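ASCH domain-containing protein (Pyrococcus horikoshii, PDB 2Z0T) is of unknown function but carries an ASCH domain, related to the PUA domains of RNA-binding proteins, and probably binds RNA. Local coordinates at residues W3-Q8 and D38-E43; L47-K52 and I103-I108; G18-E23 and V72-K77; R25-K30 and G99-E104. One frame throughout, in Å; residues are numbered along the deposited sequence.

Contact 1 (W3-Q8 and D38-E43)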
loop_
_atom_site.group_PDB
_atom_site.type_symbol
_atom_site.label_atom_id
_atom_site.label_comp_id
_atom_site.label_asym_id
_atom_site.label_seq_id
_atom_site.Cartn_x
_atom_site.Cartn_y
_atom_site.Cartn_z
ATOM N N TRP A 3 4.983 -4.714 -12.108
ATOM C CA TRP A 3 4.498 -3.340 -12.084
ATOM C C TRP A 3 5.489 -2.396 -11.427
ATOM O O TRP A 3 6.184 -2.770 -10.489
ATOM C CB TRP A 3 3.172 -3.268 -11.336
ATOM C CG TRP A 3 2.191 -4.285 -11.802
ATOM C CD1 TRP A 3 1.854 -5.448 -11.173
ATOM C CD2 TRP A 3 1.444 -4.252 -13.020
ATOM N NE1 TRP A 3 0.939 -6.145 -11.929
ATOM C CE2 TRP A 3 0.671 -5.433 -13.068
ATOM C CE3 TRP A 3 1.353 -3.338 -14.081
ATOM C CZ2 TRP A 3 -0.184 -5.726 -14.136
ATOM C CZ3 TRP A 3 0.503 -3.630 -15.143
ATOM C CH2 TRP A 3 -0.255 -4.816 -15.161
ATOM N N GLU A 4 5.543 -1.168 -11.923
ATOM C CA GLU A 4 6.443 -0.166 -11.369
ATOM C C GLU A 4 5.652 0.941 -10.697
ATOM O O GLU A 4 4.659 1.419 -11.240
ATOM C CB GLU A 4 7.296 0.462 -12.471
ATOM C CG GLU A 4 8.239 -0.481 -13.177
ATOM C CD GLU A 4 8.993 0.214 -14.294
ATOM O OE1 GLU A 4 9.650 1.240 -14.015
ATOM O OE2 GLU A 4 8.928 -0.263 -15.445
ATOM N N MET A 5 6.081 1.338 -9.507
ATOM C CA MET A 5 5.432 2.433 -8.810
ATOM C C MET A 5 6.372 3.049 -7.786
ATOM O O MET A 5 7.295 2.396 -7.288
ATOM C CB MET A 5 4.094 1.994 -8.175
ATOM C CG MET A 5 4.110 0.791 -7.251
ATOM S SD MET A 5 2.401 0.318 -6.748
ATOM C CE MET A 5 1.994 -0.905 -7.971
ATOM N N GLY A 6 6.160 4.329 -7.513
ATOM C CA GLY A 6 7.004 5.029 -6.568
ATOM C C GLY A 6 6.704 4.656 -5.133
ATOM O O GLY A 6 5.616 4.170 -4.817
ATOM N N LEU A 7 7.679 4.876 -4.263
ATOM C CA LEU A 7 7.523 4.583 -2.847
ATOM C C LEU A 7 8.493 5.439 -2.048
ATOM O O LEU A 7 9.683 5.495 -2.361
ATOM C CB LEU A 7 7.797 3.104 -2.574
ATOM C CG LEU A 7 7.524 2.645 -1.140
ATOM C CD1 LEU A 7 6.022 2.718 -0.855
ATOM C CD2 LEU A 7 8.034 1.221 -0.950
ATOM N N GLN A 8 7.982 6.111 -1.021
ATOM C CA GLN A 8 8.823 6.954 -0.185
ATOM C C GLN A 8 9.890 6.129 0.523
ATOM O O GLN A 8 9.665 4.977 0.893
ATOM C CB GLN A 8 7.972 7.713 0.837
ATOM C CG GLN A 8 7.127 8.808 0.210
ATOM C CD GLN A 8 6.431 9.683 1.238
ATOM O OE1 GLN A 8 5.845 10.710 0.895
ATOM N NE2 GLN A 8 6.488 9.278 2.503
ATOM N N ASP A 38 2.024 -11.456 -9.066
ATOM C CA ASP A 38 2.700 -10.372 -9.776
ATOM C C ASP A 38 3.854 -9.844 -8.939
ATOM O O ASP A 38 3.967 -10.147 -7.754
ATOM C CB ASP A 38 1.743 -9.206 -10.048
ATOM C CG ASP A 38 0.717 -9.518 -11.109
ATOM O OD1 ASP A 38 0.831 -10.572 -11.767
ATOM O OD2 ASP A 38 -0.206 -8.692 -11.288
ATOM N N ILE A 39 4.695 -9.036 -9.569
ATOM C CA ILE A 39 5.838 -8.432 -8.908
ATOM C C ILE A 39 5.734 -6.914 -8.992
ATOM O O ILE A 39 5.288 -6.371 -10.006
ATOM C CB ILE A 39 7.167 -8.856 -9.582
ATOM C CG1 ILE A 39 7.377 -10.363 -9.422
ATOM C CG2 ILE A 39 8.333 -8.068 -8.991
ATOM C CD1 ILE A 39 7.396 -10.828 -7.980
ATOM N N ILE A 40 6.128 -6.230 -7.925
ATOM C CA ILE A 40 6.116 -4.774 -7.934
ATOM C C ILE A 40 7.535 -4.257 -7.743
ATOM O O ILE A 40 8.240 -4.672 -6.823
ATOM C CB ILE A 40 5.212 -4.185 -6.826
ATOM C CG1 ILE A 40 3.747 -4.531 -7.110
ATOM C CG2 ILE A 40 5.378 -2.663 -6.773
ATOM C CD1 ILE A 40 2.789 -4.074 -6.025
ATOM N N ILE A 41 7.958 -3.374 -8.641
ATOM C CA ILE A 41 9.283 -2.769 -8.567
ATOM C C ILE A 41 9.059 -1.369 -8.010
ATOM O O ILE A 41 8.447 -0.524 -8.668
ATOM C CB ILE A 41 9.936 -2.655 -9.964
ATOM C CG1 ILE A 41 9.991 -4.029 -10.633
ATOM C CG2 ILE A 41 11.339 -2.067 -9.838
ATOM C CD1 ILE A 41 10.795 -5.060 -9.868
ATOM N N PHE A 42 9.539 -1.132 -6.795
ATOM C CA PHE A 42 9.364 0.162 -6.135
ATOM C C PHE A 42 10.516 1.141 -6.336
ATOM O O PHE A 42 11.684 0.762 -6.315
ATOM C CB PHE A 42 9.178 -0.025 -4.622
ATOM C CG PHE A 42 7.817 -0.516 -4.216
ATOM C CD1 PHE A 42 6.675 0.217 -4.521
ATOM C CD2 PHE A 42 7.684 -1.688 -3.472
ATOM C CE1 PHE A 42 5.416 -0.209 -4.088
ATOM C CE2 PHE A 42 6.429 -2.122 -3.034
ATOM C CZ PHE A 42 5.296 -1.378 -3.343
ATOM N N GLU A 43 10.153 2.406 -6.524
ATOM C CA GLU A 43 11.100 3.506 -6.668
ATOM C C GLU A 43 12.332 3.219 -7.521
ATOM O O GLU A 43 13.464 3.273 -7.033
ATOM C CB GLU A 43 11.529 3.964 -5.271
ATOM C CG GLU A 43 12.107 5.366 -5.191
ATOM C CD GLU A 43 11.137 6.436 -5.660
ATOM O OE1 GLU A 43 9.907 6.233 -5.545
ATOM O OE2 GLU A 43 11.609 7.494 -6.131
#
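Strand 3-5 runs parallel to strand 39-42. Trp3 uses both of its polar backbone atoms: N gives to Ile39 O at 2.7 Å, and O takes Ile41 N at 2.6 Å. Two residues on, Met5 N gives to Ile41 O (3.1 Å) and Met5 O accepts Glu43 N (3.0 Å). Beyond strand 3-5 a side chain carries on the pairing, as Glu43 OE1 receives Leu7 N at 2.9 Å on its anti lone pair. At the other end the indole NE1 of Trp3 meets Asp38 OD2 at 2.9 Å, nearly straight (178°) and in the ring plane, yet from above the carboxylate. OD2 also takes Lys35 N, and OD1 takes Met1 N, so both oxygens of this buried acid are satisfied. An alanine in place of Trp3 would remove the indole N-H and would probably loosen Asp38, leaving OD2 to Lys35 N. On the face holding Trp3, Ile40 and Met5, the Phe42 ring is sandwiched between Leu7 CD2 on one side and Ile40 CG2 over the centre of the other, with Met5 CG 3.6 Å from Phe42 CE1. This is a parallel strand pair at one margin of the mixed sheet of a PUA-like ASCH domain.

Contact 2 (L47-K52 and I103-I108); sequences LKVKVK and IEIEPI
No aromatic ring takes part here; the flat groups are peptides and the Glu104 carboxylate. Most of the peptides meet edge on: Lys50 N gives to Glu106 O (2.8 Å) and Ile108 N to Lys48 O (2.8 Å), both in the carbonyl plane, as does Glu106 N to Lys50 O. Lys52 N instead stands 27° above the plane of the Glu104 carbonyl, 2.7 Å from its O. A water bridges the last step, accepting from Lys48 N and giving to Ile108 O, in place of a direct bond. The Glu104 carboxylate passes Lys52 CB and turns OE1 to Arg55 in a salt bridge. Lys52 folds across the chain of Glu106, CG to Glu106 CB 3.9 Å.

On the face opposite Lys50 and Glu106, Val49 sets CG2 in the crowded position between backbone N and carbonyl carbon, 3.8 Å from Ile105 CG2, while its CG1 rests 3.9 Å from Pro107 CA. An alanine at Val49 would remove both methyls and is likely to leave Ile105 and Pro107 less well packed. Both also touch Ile15 of helix 9-16. The pattern is that of a twisted antiparallel pair, with one apolar face packed on a helix, in the central sheet of the PUA-like fold.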
loop_
_atom_site.group_PDB
_atom_site.type_symbol
_atom_site.label_atom_id
_atom_site.label_comp_id
_atom_site.label_asym_id
_atom_site.label_seq_id
_atom_site.Cartn_x
_atom_site.Cartn_y
_atom_site.Cartn_z
ATOM N N LEU A 47 13.626 -1.473 -4.440
ATOM C CA LEU A 47 13.006 -2.602 -3.755
ATOM C C LEU A 47 12.051 -3.346 -4.677
ATOM O O LEU A 47 11.305 -2.733 -5.439
ATOM C CB LEU A 47 12.244 -2.117 -2.518
ATOM C CG LEU A 47 11.363 -3.155 -1.814
ATOM C CD1 LEU A 47 12.225 -4.248 -1.188
ATOM C CD2 LEU A 47 10.524 -2.455 -0.760
ATOM N N LYS A 48 12.090 -4.672 -4.608
ATOM C CA LYS A 48 11.222 -5.520 -5.414
ATOM C C LYS A 48 10.431 -6.393 -4.452
ATOM O O LYS A 48 10.986 -6.925 -3.496
ATOM C CB LYS A 48 12.054 -6.405 -6.343
ATOM C CG LYS A 48 11.228 -7.232 -7.309
ATOM C CD LYS A 48 12.073 -8.285 -8.018
ATOM C CE LYS A 48 13.235 -7.668 -8.779
ATOM N NZ LYS A 48 14.012 -8.713 -9.506
ATOM N N VAL A 49 9.132 -6.532 -4.693
ATOM C CA VAL A 49 8.304 -7.353 -3.821
ATOM C C VAL A 49 7.375 -8.250 -4.616
ATOM O O VAL A 49 7.061 -7.971 -5.772
ATOM C CB VAL A 49 7.432 -6.488 -2.872
ATOM C CG1 VAL A 49 8.318 -5.607 -2.002
ATOM C CG2 VAL A 49 6.457 -5.640 -3.688
ATOM N N LYS A 50 6.953 -9.337 -3.982
ATOM C CA LYS A 50 6.019 -10.274 -4.591
ATOM C C LYS A 50 4.645 -9.933 -4.025
ATOM O O LYS A 50 4.527 -9.630 -2.837
ATOM C CB LYS A 50 6.381 -11.713 -4.213
ATOM C CG LYS A 50 5.299 -12.736 -4.545
ATOM C CD LYS A 50 5.107 -12.936 -6.048
ATOM C CE LYS A 50 6.250 -13.743 -6.647
ATOM N NZ LYS A 50 5.967 -14.139 -8.056
ATOM N N VAL A 51 3.621 -9.952 -4.874
ATOM C CA VAL A 51 2.255 -9.665 -4.434
ATOM C C VAL A 51 1.657 -10.974 -3.938
ATOM O O VAL A 51 1.539 -11.938 -4.699
ATOM C CB VAL A 51 1.387 -9.126 -5.590
ATOM C CG1 VAL A 51 -0.055 -8.916 -5.112
ATOM C CG2 VAL A 51 1.963 -7.815 -6.105
ATOM N N LYS A 52 1.288 -11.006 -2.659
ATOM C CA LYS A 52 0.724 -12.206 -2.051
ATOM C C LYS A 52 -0.790 -12.141 -1.881
ATOM O O LYS A 52 -1.442 -13.175 -1.740
ATOM C CB LYS A 52 1.368 -12.452 -0.683
ATOM C CG LYS A 52 2.893 -12.375 -0.674
ATOM C CD LYS A 52 3.534 -13.410 -1.576
ATOM C CE LYS A 52 3.305 -14.821 -1.071
ATOM N NZ LYS A 52 4.055 -15.821 -1.888
ATOM N N ILE A 103 -2.415 -4.056 -0.718
ATOM C CA ILE A 103 -1.609 -5.030 -1.449
ATOM C C ILE A 103 -0.694 -5.753 -0.464
ATOM O O ILE A 103 0.210 -5.144 0.107
ATOM C CB ILE A 103 -0.745 -4.329 -2.525
ATOM C CG1 ILE A 103 -1.630 -3.433 -3.399
ATOM C CG2 ILE A 103 -0.025 -5.362 -3.374
ATOM C CD1 ILE A 103 -0.857 -2.585 -4.381
ATOM N N GLU A 104 -0.937 -7.045 -0.253
ATOM C CA GLU A 104 -0.116 -7.832 0.663
ATOM C C GLU A 104 1.186 -8.117 -0.068
ATOM O O GLU A 104 1.177 -8.724 -1.137
ATOM C CB GLU A 104 -0.811 -9.145 1.026
ATOM C CG GLU A 104 -0.140 -9.893 2.175
ATOM C CD GLU A 104 -0.782 -11.240 2.446
ATOM O OE1 GLU A 104 -2.020 -11.339 2.317
ATOM O OE2 GLU A 104 -0.054 -12.196 2.796
ATOM N N ILE A 105 2.298 -7.677 0.509
ATOM C CA ILE A 105 3.596 -7.839 -0.139
ATOM C C ILE A 105 4.673 -8.552 0.671
ATOM O O ILE A 105 4.641 -8.577 1.905
ATOM C CB ILE A 105 4.142 -6.463 -0.564
ATOM C CG1 ILE A 105 4.211 -5.539 0.656
ATOM C CG2 ILE A 105 3.237 -5.856 -1.630
ATOM C CD1 ILE A 105 4.793 -4.172 0.372
ATOM N N GLU A 106 5.634 -9.117 -0.056
ATOM C CA GLU A 106 6.757 -9.845 0.525
ATOM C C GLU A 106 8.020 -9.411 -0.220
ATOM O O GLU A 106 8.104 -9.550 -1.439
ATOM C CB GLU A 106 6.534 -11.346 0.342
ATOM C CG GLU A 106 7.567 -12.247 0.980
ATOM C CD GLU A 106 7.323 -13.708 0.643
ATOM O OE1 GLU A 106 7.681 -14.134 -0.478
ATOM O OE2 GLU A 106 6.757 -14.428 1.492
ATOM N N PRO A 107 9.017 -8.884 0.504
ATOM C CA PRO A 107 10.269 -8.432 -0.110
ATOM C C PRO A 107 11.019 -9.549 -0.827
ATOM O O PRO A 107 11.061 -10.685 -0.349
ATOM C CB PRO A 107 11.068 -7.895 1.080
ATOM C CG PRO A 107 10.013 -7.526 2.080
ATOM C CD PRO A 107 9.035 -8.657 1.958
ATOM N N ILE A 108 11.604 -9.223 -1.976
ATOM C CA ILE A 108 12.385 -10.191 -2.741
ATOM C C ILE A 108 13.848 -9.773 -2.626
ATOM O O ILE A 108 14.194 -8.632 -2.928
ATOM C CB ILE A 108 11.997 -10.197 -4.233
ATOM C CG1 ILE A 108 10.549 -10.651 -4.398
ATOM C CG2 ILE A 108 12.938 -11.112 -5.009
ATOM C CD1 ILE A 108 10.059 -10.616 -5.833
HETATM O O HOH W 1 14.371 -6.099 -3.497
#

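Contact 3 (G18-E23 and V72-K77); sequences GKKKIE and VLPGVK
Val72, Pro74 and Lys20 make most of this contact. Lys20 is buried. Its CG is anti to the backbone N and the chain stays extended until a bend at chi4 (59°), so that CG, CD and CE run alongside the carbonyl oxygen of Val72 and bring NZ round to it. NZ bonds Val72 O at 2.8 Å and Ile22 O at 2.7 Å, in each case in the carbonyl plane. A weak hydrogen bond to Glu23 OE1, 3.0 Å from NZ, is also part of a salt bridge, and the ring of Tyr11 adds a cation-pi contact. With two carbonyls and an acid round it, the amine probably stays charged despite its burial.

Val72 is a partner twice over: its carbonyl accepts from the lysine amine, and its CG2 packs 3.8 Å from Ile22 CB. Pro74 comes in along the backbone, placing CG 3.9 Å from Lys20 N and 4.0 Å from Lys20 CB. It is the second residue of a type II turn, with Gly75 third at positive phi, closed by Val76 N to Leu73 O at 3.1 Å.

Backbone bonds from Lys21 and Ile22 to Asn71 continue the join. Val72 lies against Leu64 and Glu67 of helix 60-67 and Tyr86 of helix 79-87, Lys20 packs on Leu14 and Ile15 of helix 9-16, and Ile22 leans on Ala102 and Glu104 of strand 100-107.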
loop_
_atom_site.group_PDB
_atom_site.type_symbol
_atom_site.label_atom_id
_atom_site.label_comp_id
_atom_site.label_asym_id
_atom_site.label_seq_id
_atom_site.Cartn_x
_atom_site.Cartn_y
_atom_site.Cartn_z
ATOM N N GLY A 18 10.491 -6.137 7.259
ATOM C CA GLY A 18 9.373 -7.008 7.578
ATOM C C GLY A 18 8.293 -6.404 8.455
ATOM O O GLY A 18 7.380 -7.112 8.887
ATOM N N LYS A 19 8.385 -5.103 8.720
ATOM C CA LYS A 19 7.390 -4.424 9.547
ATOM C C LYS A 19 6.187 -4.011 8.706
ATOM O O LYS A 19 5.043 -4.233 9.094
ATOM C CB LYS A 19 8.000 -3.190 10.213
ATOM C CG LYS A 19 9.128 -3.507 11.176
ATOM C CD LYS A 19 9.659 -2.239 11.826
ATOM C CE LYS A 19 10.832 -2.534 12.749
ATOM N NZ LYS A 19 11.388 -1.289 13.350
ATOM N N LYS A 20 6.450 -3.396 7.558
ATOM C CA LYS A 20 5.381 -2.978 6.657
ATOM C C LYS A 20 5.121 -4.149 5.710
ATOM O O LYS A 20 5.908 -4.415 4.802
ATOM C CB LYS A 20 5.804 -1.729 5.878
ATOM C CG LYS A 20 4.781 -1.227 4.870
ATOM C CD LYS A 20 5.159 0.161 4.365
ATOM C CE LYS A 20 4.314 0.591 3.173
ATOM N NZ LYS A 20 2.851 0.621 3.462
ATOM N N LYS A 21 4.018 -4.855 5.937
ATOM C CA LYS A 21 3.677 -6.017 5.124
ATOM C C LYS A 21 2.564 -5.734 4.127
ATOM O O LYS A 21 2.221 -6.589 3.309
ATOM C CB LYS A 21 3.251 -7.176 6.030
ATOM C CG LYS A 21 4.294 -7.579 7.067
ATOM C CD LYS A 21 3.794 -8.715 7.952
ATOM C CE LYS A 21 3.522 -9.979 7.141
ATOM N NZ LYS A 21 4.741 -10.460 6.431
ATOM N N ILE A 22 2.008 -4.529 4.202
ATOM C CA ILE A 22 0.915 -4.117 3.337
ATOM C C ILE A 22 1.204 -2.764 2.702
ATOM O O ILE A 22 1.721 -1.863 3.364
ATOM C CB ILE A 22 -0.399 -3.966 4.147
ATOM C CG1 ILE A 22 -0.730 -5.274 4.871
ATOM C CG2 ILE A 22 -1.538 -3.529 3.226
ATOM C CD1 ILE A 22 -0.985 -6.452 3.945
ATOM N N GLU A 23 0.878 -2.624 1.421
ATOM C CA GLU A 23 1.052 -1.348 0.746
ATOM C C GLU A 23 -0.343 -0.880 0.357
ATOM O O GLU A 23 -1.043 -1.551 -0.401
ATOM C CB GLU A 23 1.917 -1.477 -0.508
ATOM C CG GLU A 23 1.941 -0.208 -1.381
ATOM C CD GLU A 23 2.467 1.029 -0.653
ATOM O OE1 GLU A 23 2.864 0.917 0.526
ATOM O OE2 GLU A 23 2.485 2.119 -1.265
ATOM N N VAL A 72 0.584 -1.557 8.104
ATOM C CA VAL A 72 0.529 -0.705 6.922
ATOM C C VAL A 72 1.408 0.536 7.065
ATOM O O VAL A 72 2.193 0.861 6.170
ATOM C CB VAL A 72 -0.915 -0.262 6.636
ATOM C CG1 VAL A 72 -0.988 0.422 5.280
ATOM C CG2 VAL A 72 -1.851 -1.472 6.681
ATOM N N LEU A 73 1.270 1.220 8.195
ATOM C CA LEU A 73 2.037 2.426 8.477
ATOM C C LEU A 73 2.687 2.288 9.852
ATOM O O LEU A 73 2.221 2.869 10.831
ATOM C CB LEU A 73 1.111 3.647 8.461
ATOM C CG LEU A 73 0.290 3.851 7.186
ATOM C CD1 LEU A 73 -0.683 4.992 7.393
ATOM C CD2 LEU A 73 1.217 4.131 6.004
ATOM N N PRO A 74 3.770 1.504 9.940
ATOM C CA PRO A 74 4.480 1.289 11.203
ATOM C C PRO A 74 4.808 2.594 11.923
ATOM O O PRO A 74 5.335 3.526 11.320
ATOM C CB PRO A 74 5.734 0.539 10.765
ATOM C CG PRO A 74 5.248 -0.254 9.591
ATOM C CD PRO A 74 4.419 0.761 8.843
ATOM N N GLY A 75 4.482 2.659 13.210
ATOM C CA GLY A 75 4.772 3.857 13.976
ATOM C C GLY A 75 3.592 4.790 14.174
ATOM O O GLY A 75 3.530 5.506 15.174
ATOM N N VAL A 76 2.659 4.797 13.228
ATOM C CA VAL A 76 1.485 5.659 13.337
ATOM C C VAL A 76 0.568 5.107 14.428
ATOM O O VAL A 76 0.108 3.968 14.354
ATOM C CB VAL A 76 0.737 5.744 11.993
ATOM C CG1 VAL A 76 -0.440 6.696 12.108
ATOM C CG2 VAL A 76 1.692 6.223 10.909
ATOM N N LYS A 77 0.305 5.933 15.435
ATOM C CA LYS A 77 -0.503 5.536 16.584
ATOM C C LYS A 77 -2.020 5.485 16.424
ATOM O O LYS A 77 -2.682 4.703 17.107
ATOM C CB LYS A 77 -0.155 6.434 17.774
ATOM C CG LYS A 77 1.325 6.441 18.126
ATOM C CD LYS A 77 1.608 7.345 19.317
ATOM C CE LYS A 77 3.092 7.368 19.654
ATOM N NZ LYS A 77 3.381 8.232 20.832
#

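Contact 4 (R25-K30 and G99-E104)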
loop_
_atom_site.group_PDB
_atom_site.type_symbol
_atom_site.label_atom_id
_atom_site.label_comp_id
_atom_site.label_asym_id
_atom_site.label_seq_id
_atom_site.Cartn_x
_atom_site.Cartn_y
_atom_site.Cartn_z
ATOM N N ARG A 25 -2.910 1.697 -1.484
ATOM C CA ARG A 25 -2.951 2.554 -2.662
ATOM C C ARG A 25 -4.400 2.808 -3.045
ATOM O O ARG A 25 -5.309 2.154 -2.534
ATOM C CB ARG A 25 -2.283 1.849 -3.848
ATOM C CG ARG A 25 -0.806 1.601 -3.690
ATOM C CD ARG A 25 -0.005 2.791 -4.158
ATOM N NE ARG A 25 1.365 2.700 -3.678
ATOM C CZ ARG A 25 2.407 3.262 -4.275
ATOM N NH1 ARG A 25 2.243 3.961 -5.391
ATOM N NH2 ARG A 25 3.615 3.119 -3.749
ATOM N N LEU A 26 -4.613 3.763 -3.942
ATOM C CA LEU A 26 -5.956 4.011 -4.439
ATOM C C LEU A 26 -6.180 2.834 -5.375
ATOM O O LEU A 26 -5.261 2.428 -6.090
ATOM C CB LEU A 26 -6.020 5.304 -5.254
ATOM C CG LEU A 26 -6.171 6.621 -4.497
ATOM C CD1 LEU A 26 -6.074 7.782 -5.476
ATOM C CD2 LEU A 26 -7.511 6.637 -3.773
ATOM N N TYR A 27 -7.383 2.276 -5.362
ATOM C CA TYR A 27 -7.702 1.158 -6.240
ATOM C C TYR A 27 -8.054 1.790 -7.585
ATOM O O TYR A 27 -9.184 1.690 -8.058
ATOM C CB TYR A 27 -8.891 0.381 -5.661
ATOM C CG TYR A 27 -9.271 -0.880 -6.408
ATOM C CD1 TYR A 27 -8.306 -1.819 -6.781
ATOM C CD2 TYR A 27 -10.607 -1.161 -6.694
ATOM C CE1 TYR A 27 -8.668 -3.009 -7.418
ATOM C CE2 TYR A 27 -10.978 -2.347 -7.327
ATOM C CZ TYR A 27 -10.002 -3.264 -7.684
ATOM O OH TYR A 27 -10.367 -4.433 -8.307
ATOM N N ASP A 28 -7.069 2.458 -8.183
ATOM C CA ASP A 28 -7.257 3.140 -9.459
ATOM C C ASP A 28 -7.014 2.245 -10.670
ATOM O O ASP A 28 -6.791 1.042 -10.536
ATOM C CB ASP A 28 -6.354 4.377 -9.534
ATOM C CG ASP A 28 -4.908 4.070 -9.195
ATOM O OD1 ASP A 28 -4.437 2.965 -9.530
ATOM O OD2 ASP A 28 -4.236 4.940 -8.601
ATOM N N GLU A 29 -7.059 2.839 -11.859
ATOM C CA GLU A 29 -6.869 2.083 -13.092
ATOM C C GLU A 29 -5.583 1.258 -13.108
ATOM O O GLU A 29 -5.582 0.097 -13.529
ATOM C CB GLU A 29 -6.893 3.029 -14.299
ATOM C CG GLU A 29 -8.186 3.830 -14.428
ATOM C CD GLU A 29 -8.151 5.156 -13.680
ATOM O OE1 GLU A 29 -7.382 5.287 -12.702
ATOM O OE2 GLU A 29 -8.908 6.072 -14.071
ATOM N N LYS A 30 -4.493 1.853 -12.640
ATOM C CA LYS A 30 -3.208 1.166 -12.616
ATOM C C LYS A 30 -3.210 -0.015 -11.653
ATOM O O LYS A 30 -2.718 -1.094 -11.975
ATOM C CB LYS A 30 -2.103 2.150 -12.226
ATOM C CG LYS A 30 -0.717 1.537 -12.136
ATOM C CD LYS A 30 0.323 2.604 -11.829
ATOM C CE LYS A 30 1.730 2.028 -11.801
ATOM N NZ LYS A 30 2.740 3.100 -11.598
ATOM N N GLY A 99 -11.950 3.772 -4.551
ATOM C CA GLY A 99 -11.892 2.826 -3.454
ATOM C C GLY A 99 -10.418 2.694 -3.107
ATOM O O GLY A 99 -9.577 3.338 -3.739
ATOM N N VAL A 100 -10.094 1.853 -2.129
ATOM C CA VAL A 100 -8.714 1.685 -1.685
ATOM C C VAL A 100 -8.299 0.221 -1.697
ATOM O O VAL A 100 -9.088 -0.656 -1.353
ATOM C CB VAL A 100 -8.547 2.239 -0.253
ATOM C CG1 VAL A 100 -7.139 1.984 0.257
ATOM C CG2 VAL A 100 -8.861 3.730 -0.245
ATOM N N VAL A 101 -7.054 -0.041 -2.082
ATOM C CA VAL A 101 -6.581 -1.415 -2.128
ATOM C C VAL A 101 -5.409 -1.677 -1.187
ATOM O O VAL A 101 -4.495 -0.858 -1.060
ATOM C CB VAL A 101 -6.182 -1.817 -3.574
ATOM C CG1 VAL A 101 -5.068 -0.918 -4.083
ATOM C CG2 VAL A 101 -5.750 -3.281 -3.612
ATOM N N ALA A 102 -5.471 -2.813 -0.498
ATOM C CA ALA A 102 -4.407 -3.230 0.401
ATOM C C ALA A 102 -3.660 -4.328 -0.354
ATOM O O ALA A 102 -4.215 -5.393 -0.622
ATOM C CB ALA A 102 -4.985 -3.784 1.701
ATOM N N ILE A 103 -2.415 -4.056 -0.718
ATOM C CA ILE A 103 -1.609 -5.030 -1.449
ATOM C C ILE A 103 -0.694 -5.753 -0.464
ATOM O O ILE A 103 0.210 -5.144 0.107
ATOM C CB ILE A 103 -0.745 -4.329 -2.525
ATOM C CG1 ILE A 103 -1.630 -3.433 -3.399
ATOM C CG2 ILE A 103 -0.025 -5.362 -3.374
ATOM C CD1 ILE A 103 -0.857 -2.585 -4.381
ATOM N N GLU A 104 -0.937 -7.045 -0.253
ATOM C CA GLU A 104 -0.116 -7.832 0.663
ATOM C C GLU A 104 1.186 -8.117 -0.068
ATOM O O GLU A 104 1.177 -8.724 -1.137
ATOM C CB GLU A 104 -0.811 -9.145 1.026
ATOM C CG GLU A 104 -0.140 -9.893 2.175
ATOM C CD GLU A 104 -0.782 -11.240 2.446
ATOM O OE1 GLU A 104 -2.020 -11.339 2.317
ATOM O OE2 GLU A 104 -0.054 -12.196 2.796
#
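Arg25 and Val101 face each other as a hydrogen-bonded antiparallel pair, Arg25 N to Val101 O at 3.0 Å and Val101 N to Arg25 O at 2.8 Å. Two methyls crowd that arginine oxygen: Val100 CG1 comes to 3.3 Å from Arg25 O, and Val101 CG1 to 3.4 Å. The latter methyl sits in the crowded position between its own backbone N and carbonyl carbon, where it also lies 3.9 Å from Arg25 CB. Tyr27 N gives a straight bond to Gly99 O (2.9 Å, 173°), although it approaches from well above the carbonyl plane. The tyrosine side chain then crosses Val101 at about a right angle, CD1 3.8 Å from Val101 CB.

Behind this shell, Tyr27 is the centre of an inverse gamma turn that leads the chain off the strand, and Gly99, at a positive phi of 91°, leads out of helix 92-98. The guanidinium of Arg25 is fixed elsewhere, by Glu23 OE2 at NE and Gly6 O at NH2.

Strand 100-107 lies between strands 22-26 and 47-57. Tyr27 reaches across it to Val56 and Val101 touches Ile54, while Leu26 and Val100 both pack on Phe60 of helix 60-67 and also touch helix 92-98.

In the fold
Contacts 1, 2 and 4 pair strands of one mixed sheet, ordered 2-5, 39-42, 47-57, 100-107, 22-26, while contact 3 ties the start of its edge strand 22-26 to the loop after helix 69-72. Contacts 1 and 2 have centres about 9 Å apart and are stitched together by strands 39-42 and 47-57, where Phe42 N lies 2.7 Å from Leu47 O. Contacts 2 and 4 use successive parts of strand 100-107, sharing Ile103 and Glu104, and contacts 3 and 4 share strand 22-26. Lys30 NZ of contact 4 is 2.6 Å from Glu4 O of contact 1, a probable hydrogen bond. Contact 3 is the most remote from contact 1, about 17 Å between centres. No ligand marks an RNA site.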